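Local coordinates for glycoside hydrolase family protein (Novosphingobium sp. PP1Y, PDB 6Q2F), which probably releases terminal alpha-L-rhamnose from glycosides by hydrolysis, as a bacterial alpha-L-rhamnosidase of a glycoside hydrolase family, at residues K307-S319 and A377-V389. Residues are numbered along the deposited sequence; the frame is centred on the assembly and turned at random.
Sequences KALELSNVPTTIS and ALVDRYETKAGFV
Thr317 and Glu383 join the edge strand of a four-stranded antiparallel sheet to a short helix, in a region whose paired sheets are consistent with a galactose-binding-like beta-sandwich. Strand 316-325 is outermost in its sheet: Thr316 and Ile318 pair through their backbones with strand 268-277, whereas Thr317 N and O and Ser319 N find partners in residues 377-389.

The Glu383 carboxylate grips Thr317 twice. Glu383 OE1 accepts Thr317 N at 2.8 Å on its syn side, and Glu383 OE2 takes Thr317 OG1 in a very short bond of 2.5 Å; OG1 also bonds to Thr275. A bend at chi2 (98°) turns the Glu383 carboxylate over one face of the Tyr382 ring, with CD offset toward the rim. Thr317 O is satisfied by Arg381 N, the helix N-cap residue, at 2.7 Å, with the donor lying above the carbonyl plane.

Asp380 serves the next outward-facing amide. Its CG stands anti to the backbone N (chi1 179°), bringing Asp380 OD1 within 3.0 Å of Ser319 N in a fairly straight bond (157°). Asp380 OD2 receives Arg381 NH2 at 2.7 Å through its syn lone pair, nearly in the guanidinium plane. Lys307 NZ, arriving from the opposite direction, completes the salt-bridge network, 3.2 Å from both Asp380 OD1 and Asp380 OD2, though both hydrogen bonds are weak; it also bonds weakly to Ser319 O. Were this aspartate an alanine, the Ser319 amide would probably lose its acceptor and the neighbouring Lys307 and Arg381 charges their shared counter-ion. The Ser319 hydroxyl turns instead to Ser273 and Arg543.

At the other end, apolar packing takes over, with Val314 CG2 resting 3.5 Å from Val389 CG1.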
ATOM      1  N   LYS A 307     -14.296  31.743  -0.794  1.00 59.59           N
ATOM      2  CA  LYS A 307     -14.008  30.320  -0.685  1.00 59.21           C
ATOM      3  C   LYS A 307     -12.597  30.083  -1.200  1.00 62.09           C
ATOM      4  O   LYS A 307     -12.103  30.832  -2.045  1.00 60.54           O
ATOM      5  CB  LYS A 307     -15.012  29.475  -1.486  1.00 62.52           C
ATOM      6  CG  LYS A 307     -14.895  27.967  -1.268  1.00 67.20           C
ATOM      7  CD  LYS A 307     -15.930  27.216  -2.080  1.00 71.29           C
ATOM      8  CE  LYS A 307     -16.492  26.031  -1.318  1.00 71.82           C
ATOM      9  NZ  LYS A 307     -17.765  25.590  -1.945  1.00 73.26           N
ATOM     10  N   ALA A 308     -11.955  29.044  -0.676  1.00 63.42           N
ATOM     11  CA  ALA A 308     -10.636  28.649  -1.145  1.00 62.55           C
ATOM     12  C   ALA A 308     -10.756  27.661  -2.300  1.00 61.61           C
ATOM     13  O   ALA A 308     -11.785  27.008  -2.489  1.00 65.27           O
ATOM     14  CB  ALA A 308      -9.812  28.034  -0.011  1.00 59.79           C
ATOM     15  N   LEU A 309      -9.679  27.558  -3.074  1.00 62.28           N
ATOM     16  CA  LEU A 309      -9.615  26.667  -4.229  1.00 62.17           C
ATOM     17  C   LEU A 309      -8.364  25.812  -4.110  1.00 60.16           C
ATOM     18  O   LEU A 309      -7.251  26.323  -4.269  1.00 65.53           O
ATOM     19  CB  LEU A 309      -9.587  27.452  -5.544  1.00 61.36           C
ATOM     20  CG  LEU A 309     -10.777  28.328  -5.936  1.00 59.49           C
ATOM     21  CD1 LEU A 309     -10.655  29.724  -5.353  1.00 63.15           C
ATOM     22  CD2 LEU A 309     -10.912  28.390  -7.446  1.00 63.14           C
ATOM     23  N   GLU A 310      -8.536  24.516  -3.842  1.00 54.69           N
ATOM     24  CA  GLU A 310      -7.415  23.599  -3.998  1.00 59.36           C
ATOM     25  C   GLU A 310      -7.103  23.459  -5.478  1.00 58.93           C
ATOM     26  O   GLU A 310      -8.001  23.212  -6.291  1.00 62.56           O
ATOM     27  CB  GLU A 310      -7.720  22.231  -3.393  1.00 59.23           C
ATOM     28  CG  GLU A 310      -7.233  22.047  -1.961  1.00 69.09           C
ATOM     29  CD  GLU A 310      -7.086  20.581  -1.583  1.00 77.86           C
ATOM     30  OE1 GLU A 310      -6.147  19.922  -2.085  1.00 77.31           O
ATOM     31  OE2 GLU A 310      -7.917  20.085  -0.792  1.00 83.67           O
ATOM     32  N   LEU A 311      -5.833  23.638  -5.830  1.00 50.83           N
ATOM     33  CA  LEU A 311      -5.395  23.598  -7.215  1.00 46.46           C
ATOM     34  C   LEU A 311      -4.735  22.262  -7.518  1.00 44.71           C
ATOM     35  O   LEU A 311      -4.238  21.571  -6.623  1.00 46.48           O
ATOM     36  CB  LEU A 311      -4.432  24.745  -7.511  1.00 48.27           C
ATOM     37  CG  LEU A 311      -5.073  26.116  -7.307  1.00 47.60           C
ATOM     38  CD1 LEU A 311      -4.069  27.234  -7.574  1.00 45.43           C
ATOM     39  CD2 LEU A 311      -6.319  26.260  -8.188  1.00 45.69           C
ATOM     40  N   SER A 312      -4.754  21.867  -8.770  1.00 41.20           N
ATOM     41  CA  SER A 312      -4.212  20.602  -9.165  1.00 37.22           C
ATOM     42  C   SER A 312      -3.904  20.602 -10.618  1.00 35.42           C
ATOM     43  O   SER A 312      -3.937  21.613 -11.249  1.00 38.99           O
ATOM     44  CB  SER A 312      -5.223  19.502  -8.879  1.00 39.54           C
ATOM     45  OG  SER A 312      -6.283  19.519  -9.791  1.00 43.61           O
ATOM     46  N   ASN A 313      -3.629  19.424 -11.136  1.00 37.98           N
ATOM     47  CA  ASN A 313      -3.337  19.215 -12.526  1.00 37.84           C
ATOM     48  C   ASN A 313      -4.536  19.399 -13.427  1.00 42.56           C
ATOM     49  O   ASN A 313      -4.409  19.376 -14.600  1.00 44.01           O
ATOM     50  CB  ASN A 313      -2.627  17.897 -12.775  1.00 39.14           C
ATOM     51  CG  ASN A 313      -3.537  16.707 -12.644  1.00 41.24           C
ATOM     52  OD1 ASN A 313      -4.274  16.613 -11.703  1.00 48.36           O
ATOM     53  ND2 ASN A 313      -3.482  15.813 -13.589  1.00 31.81           N
ATOM     54  N   VAL A 314      -5.711  19.554 -12.858  1.00 40.64           N
ATOM     55  CA  VAL A 314      -6.902  19.809 -13.646  1.00 39.29           C
ATOM     56  C   VAL A 314      -7.584  21.023 -13.076  1.00 40.07           C
ATOM     57  O   VAL A 314      -7.305  21.387 -11.981  1.00 44.29           O
ATOM     58  CB  VAL A 314      -7.855  18.631 -13.711  1.00 45.03           C
ATOM     59  CG1 VAL A 314      -7.197  17.485 -14.419  1.00 36.59           C
ATOM     60  CG2 VAL A 314      -8.332  18.274 -12.327  1.00 43.15           C
ATOM     61  N   PRO A 315      -8.459  21.660 -13.822  1.00 37.59           N
ATOM     62  CA  PRO A 315      -9.081  22.882 -13.304  1.00 36.53           C
ATOM     63  C   PRO A 315      -9.833  22.626 -12.006  1.00 37.95           C
ATOM     64  O   PRO A 315     -10.153  21.492 -11.658  1.00 37.23           O
ATOM     65  CB  PRO A 315     -10.033  23.306 -14.430  1.00 34.30           C
ATOM     66  CG  PRO A 315      -9.463  22.685 -15.657  1.00 34.36           C
ATOM     67  CD  PRO A 315      -8.850  21.402 -15.221  1.00 34.00           C
ATOM     68  N   THR A 316     -10.110  23.708 -11.281  1.00 35.73           N
ATOM     69  CA  THR A 316     -10.879  23.658 -10.042  1.00 41.23           C
ATOM     70  C   THR A 316     -12.074  24.586 -10.177  1.00 45.01           C
ATOM     71  O   THR A 316     -11.908  25.780 -10.441  1.00 47.44           O
ATOM     72  CB  THR A 316     -10.032  24.063  -8.833  1.00 39.30           C
ATOM     73  OG1 THR A 316      -8.967  23.121  -8.650  1.00 43.09           O
ATOM     74  CG2 THR A 316     -10.887  24.092  -7.581  1.00 34.33           C
ATOM     75  N   THR A 317     -13.270  24.040 -10.000  1.00 43.59           N
ATOM     76  CA  THR A 317     -14.496  24.820 -10.025  1.00 45.07           C
ATOM     77  C   THR A 317     -15.092  24.838  -8.626  1.00 47.12           C
ATOM     78  O   THR A 317     -15.162  23.798  -7.972  1.00 44.59           O
ATOM     79  CB  THR A 317     -15.486  24.230 -11.025  1.00 46.64           C
ATOM     80  OG1 THR A 317     -14.896  24.255 -12.334  1.00 53.58           O
ATOM     81  CG2 THR A 317     -16.775  25.030 -11.031  1.00 35.42           C
ATOM     82  N   ILE A 318     -15.479  26.020  -8.158  1.00 45.12           N
ATOM     83  CA  ILE A 318     -16.160  26.175  -6.884  1.00 42.37           C
ATOM     84  C   ILE A 318     -17.418  26.973  -7.149  1.00 43.88           C
ATOM     85  O   ILE A 318     -17.460  27.792  -8.068  1.00 53.39           O
ATOM     86  CB  ILE A 318     -15.296  26.879  -5.816  1.00 45.86           C
ATOM     87  CG1 ILE A 318     -14.831  28.241  -6.333  1.00 44.13           C
ATOM     88  CG2 ILE A 318     -14.118  25.993  -5.394  1.00 36.03           C
ATOM     89  CD1 ILE A 318     -14.222  29.119  -5.258  1.00 51.37           C
ATOM     90  N   SER A 319     -18.444  26.731  -6.336  1.00 45.43           N
ATOM     91  CA  SER A 319     -19.699  27.458  -6.420  1.00 48.73           C
ATOM     92  C   SER A 319     -20.094  27.914  -5.024  1.00 52.94           C
ATOM     93  O   SER A 319     -19.713  27.299  -4.025  1.00 57.79           O
ATOM     94  CB  SER A 319     -20.806  26.593  -7.032  1.00 50.49           C
ATOM     95  OG  SER A 319     -21.974  27.363  -7.242  1.00 52.43           O
ATOM     96  N   ALA A 377     -24.972  28.903 -10.961  1.00 57.09           N
ATOM     97  CA  ALA A 377     -24.428  27.950 -10.009  1.00 47.72           C
ATOM     98  C   ALA A 377     -23.998  26.693 -10.748  1.00 45.08           C
ATOM     99  O   ALA A 377     -24.786  26.108 -11.496  1.00 47.48           O
ATOM    100  CB  ALA A 377     -25.467  27.612  -8.940  1.00 43.64           C
ATOM    101  N   LEU A 378     -22.752  26.287 -10.546  1.00 42.00           N
ATOM    102  CA  LEU A 378     -22.232  25.065 -11.136  1.00 39.29           C
ATOM    103  C   LEU A 378     -22.082  24.012 -10.043  1.00 44.79           C
ATOM    104  O   LEU A 378     -22.180  24.304  -8.845  1.00 45.57           O
ATOM    105  CB  LEU A 378     -20.888  25.323 -11.834  1.00 40.12           C
ATOM    106  CG  LEU A 378     -20.857  25.777 -13.311  1.00 46.94           C
ATOM    107  CD1 LEU A 378     -21.835  26.886 -13.554  1.00 48.55           C
ATOM    108  CD2 LEU A 378     -19.454  26.223 -13.737  1.00 44.48           C
ATOM    109  N   VAL A 379     -21.851  22.769 -10.464  1.00 46.12           N
ATOM    110  CA  VAL A 379     -21.534  21.734  -9.493  1.00 42.71           C
ATOM    111  C   VAL A 379     -20.253  22.122  -8.774  1.00 43.36           C
ATOM    112  O   VAL A 379     -19.193  22.280  -9.394  1.00 42.74           O
ATOM    113  CB  VAL A 379     -21.409  20.367 -10.160  1.00 44.32           C
ATOM    114  CG1 VAL A 379     -20.878  19.350  -9.147  1.00 40.52           C
ATOM    115  CG2 VAL A 379     -22.770  19.926 -10.710  1.00 38.52           C
ATOM    116  N   ASP A 380     -20.349  22.299  -7.462  1.00 48.04           N
ATOM    117  CA  ASP A 380     -19.182  22.674  -6.683  1.00 44.63           C
ATOM    118  C   ASP A 380     -18.144  21.559  -6.724  1.00 41.56           C
ATOM    119  O   ASP A 380     -18.452  20.399  -6.442  1.00 40.89           O
ATOM    120  CB  ASP A 380     -19.596  22.978  -5.245  1.00 47.11           C
ATOM    121  CG  ASP A 380     -18.425  23.352  -4.385  1.00 49.54           C
ATOM    122  OD1 ASP A 380     -17.660  24.248  -4.806  1.00 48.78           O
ATOM    123  OD2 ASP A 380     -18.252  22.741  -3.310  1.00 53.95           O
ATOM    124  N   ARG A 381     -16.919  21.918  -7.108  1.00 38.76           N
ATOM    125  CA  ARG A 381     -15.798  20.983  -7.205  1.00 37.08           C
ATOM    126  C   ARG A 381     -16.146  19.755  -8.043  1.00 40.27           C
ATOM    127  O   ARG A 381     -15.859  18.610  -7.669  1.00 34.33           O
ATOM    128  CB  ARG A 381     -15.290  20.599  -5.813  1.00 39.68           C
ATOM    129  CG  ARG A 381     -14.121  21.499  -5.397  1.00 44.11           C
ATOM    130  CD  ARG A 381     -13.974  21.574  -3.924  1.00 54.32           C
ATOM    131  NE  ARG A 381     -15.175  22.086  -3.282  1.00 56.19           N
ATOM    132  CZ  ARG A 381     -15.283  22.198  -1.964  1.00 52.57           C
ATOM    133  NH1 ARG A 381     -14.258  21.833  -1.203  1.00 53.67           N
ATOM    134  NH2 ARG A 381     -16.394  22.665  -1.408  1.00 48.81           N
ATOM    135  N   TYR A 382     -16.729  20.010  -9.226  1.00 38.81           N
ATOM    136  CA  TYR A 382     -17.185  18.908 -10.069  1.00 32.92           C
ATOM    137  C   TYR A 382     -16.015  18.103 -10.619  1.00 31.95           C
ATOM    138  O   TYR A 382     -16.127  16.886 -10.792  1.00 35.18           O
ATOM    139  CB  TYR A 382     -18.073  19.428 -11.209  1.00 34.62           C
ATOM    140  CG  TYR A 382     -17.352  19.880 -12.467  1.00 39.19           C
ATOM    141  CD1 TYR A 382     -17.024  18.971 -13.473  1.00 35.93           C
ATOM    142  CD2 TYR A 382     -17.001  21.210 -12.648  1.00 34.19           C
ATOM    143  CE1 TYR A 382     -16.357  19.374 -14.614  1.00 34.92           C
ATOM    144  CE2 TYR A 382     -16.344  21.627 -13.790  1.00 40.78           C
ATOM    145  CZ  TYR A 382     -16.025  20.705 -14.772  1.00 42.20           C
ATOM    146  OH  TYR A 382     -15.363  21.122 -15.911  1.00 40.69           O
ATOM    147  N   GLU A 383     -14.886  18.764 -10.914  1.00 32.33           N
ATOM    148  CA  GLU A 383     -13.746  18.046 -11.479  1.00 29.14           C
ATOM    149  C   GLU A 383     -13.337  16.877 -10.589  1.00 34.75           C
ATOM    150  O   GLU A 383     -13.143  15.756 -11.074  1.00 34.80           O
ATOM    151  CB  GLU A 383     -12.565  18.997 -11.702  1.00 31.03           C
ATOM    152  CG  GLU A 383     -12.835  20.106 -12.735  1.00 33.77           C
ATOM    153  CD  GLU A 383     -13.223  21.402 -12.078  1.00 40.85           C
ATOM    154  OE1 GLU A 383     -13.548  21.359 -10.875  1.00 43.81           O
ATOM    155  OE2 GLU A 383     -13.216  22.461 -12.739  1.00 43.35           O
ATOM    156  N   THR A 384     -13.208  17.108  -9.277  1.00 35.16           N
ATOM    157  CA  THR A 384     -12.817  16.000  -8.409  1.00 30.43           C
ATOM    158  C   THR A 384     -13.970  15.020  -8.214  1.00 31.53           C
ATOM    159  O   THR A 384     -13.755  13.805  -8.205  1.00 35.28           O
ATOM    160  CB  THR A 384     -12.266  16.502  -7.062  1.00 28.02           C
ATOM    161  OG1 THR A 384     -11.922  15.380  -6.231  1.00 29.53           O
ATOM    162  CG2 THR A 384     -13.242  17.375  -6.327  1.00 27.74           C
ATOM    163  N   LYS A 385     -15.207  15.522  -8.109  1.00 38.23           N
ATOM    164  CA  LYS A 385     -16.345  14.622  -7.917  1.00 38.50           C
ATOM    165  C   LYS A 385     -16.571  13.733  -9.130  1.00 32.33           C
ATOM    166  O   LYS A 385     -17.075  12.617  -8.988  1.00 29.88           O
ATOM    167  CB  LYS A 385     -17.622  15.410  -7.606  1.00 34.51           C
ATOM    168  CG  LYS A 385     -17.639  16.064  -6.228  1.00 33.03           C
ATOM    169  CD  LYS A 385     -18.785  17.083  -6.124  1.00 31.82           C
ATOM    170  CE  LYS A 385     -18.811  17.756  -4.742  1.00 35.20           C
ATOM    171  NZ  LYS A 385     -19.812  18.859  -4.665  1.00 34.49           N
ATOM    172  N   ALA A 386     -16.192  14.200 -10.316  1.00 30.06           N
ATOM    173  CA  ALA A 386     -16.308  13.412 -11.535  1.00 28.97           C
ATOM    174  C   ALA A 386     -15.119  12.495 -11.744  1.00 30.02           C
ATOM    175  O   ALA A 386     -15.077  11.784 -12.754  1.00 27.50           O
ATOM    176  CB  ALA A 386     -16.465  14.329 -12.755  1.00 26.15           C
ATOM    177  N   GLY A 387     -14.149  12.499 -10.839  1.00 30.17           N
ATOM    178  CA  GLY A 387     -13.040  11.575 -10.940  1.00 27.27           C
ATOM    179  C   GLY A 387     -11.868  12.035 -11.778  1.00 29.66           C
ATOM    180  O   GLY A 387     -10.992  11.219 -12.084  1.00 28.84           O
ATOM    181  N   PHE A 388     -11.820  13.305 -12.172  1.00 27.21           N
ATOM    182  CA  PHE A 388     -10.645  13.788 -12.880  1.00 35.29           C
ATOM    183  C   PHE A 388      -9.460  13.989 -11.945  1.00 41.97           C
ATOM    184  O   PHE A 388      -8.321  14.012 -12.415  1.00 38.53           O
ATOM    185  CB  PHE A 388     -10.951  15.100 -13.598  1.00 26.25           C
ATOM    186  CG  PHE A 388     -11.856  14.946 -14.787  1.00 33.88           C
ATOM    187  CD1 PHE A 388     -11.389  14.359 -15.953  1.00 29.96           C
ATOM    188  CD2 PHE A 388     -13.162  15.392 -14.743  1.00 32.62           C
ATOM    189  CE1 PHE A 388     -12.213  14.210 -17.044  1.00 29.06           C
ATOM    190  CE2 PHE A 388     -13.995  15.250 -15.835  1.00 34.09           C
ATOM    191  CZ  PHE A 388     -13.517  14.661 -16.990  1.00 34.89           C
ATOM    192  N   VAL A 389      -9.708  14.136 -10.643  1.00 41.35           N
ATOM    193  CA  VAL A 389      -8.652  14.295  -9.646  1.00 34.60           C
ATOM    194  C   VAL A 389      -9.223  13.847  -8.312  1.00 35.70           C
ATOM    195  O   VAL A 389     -10.409  14.042  -8.037  1.00 33.57           O
ATOM    196  CB  VAL A 389      -8.144  15.757  -9.583  1.00 34.52           C
ATOM    197  CG1 VAL A 389      -9.305  16.716  -9.294  1.00 28.83           C
ATOM    198  CG2 VAL A 389      -7.052  15.887  -8.519  1.00 31.71           C
TER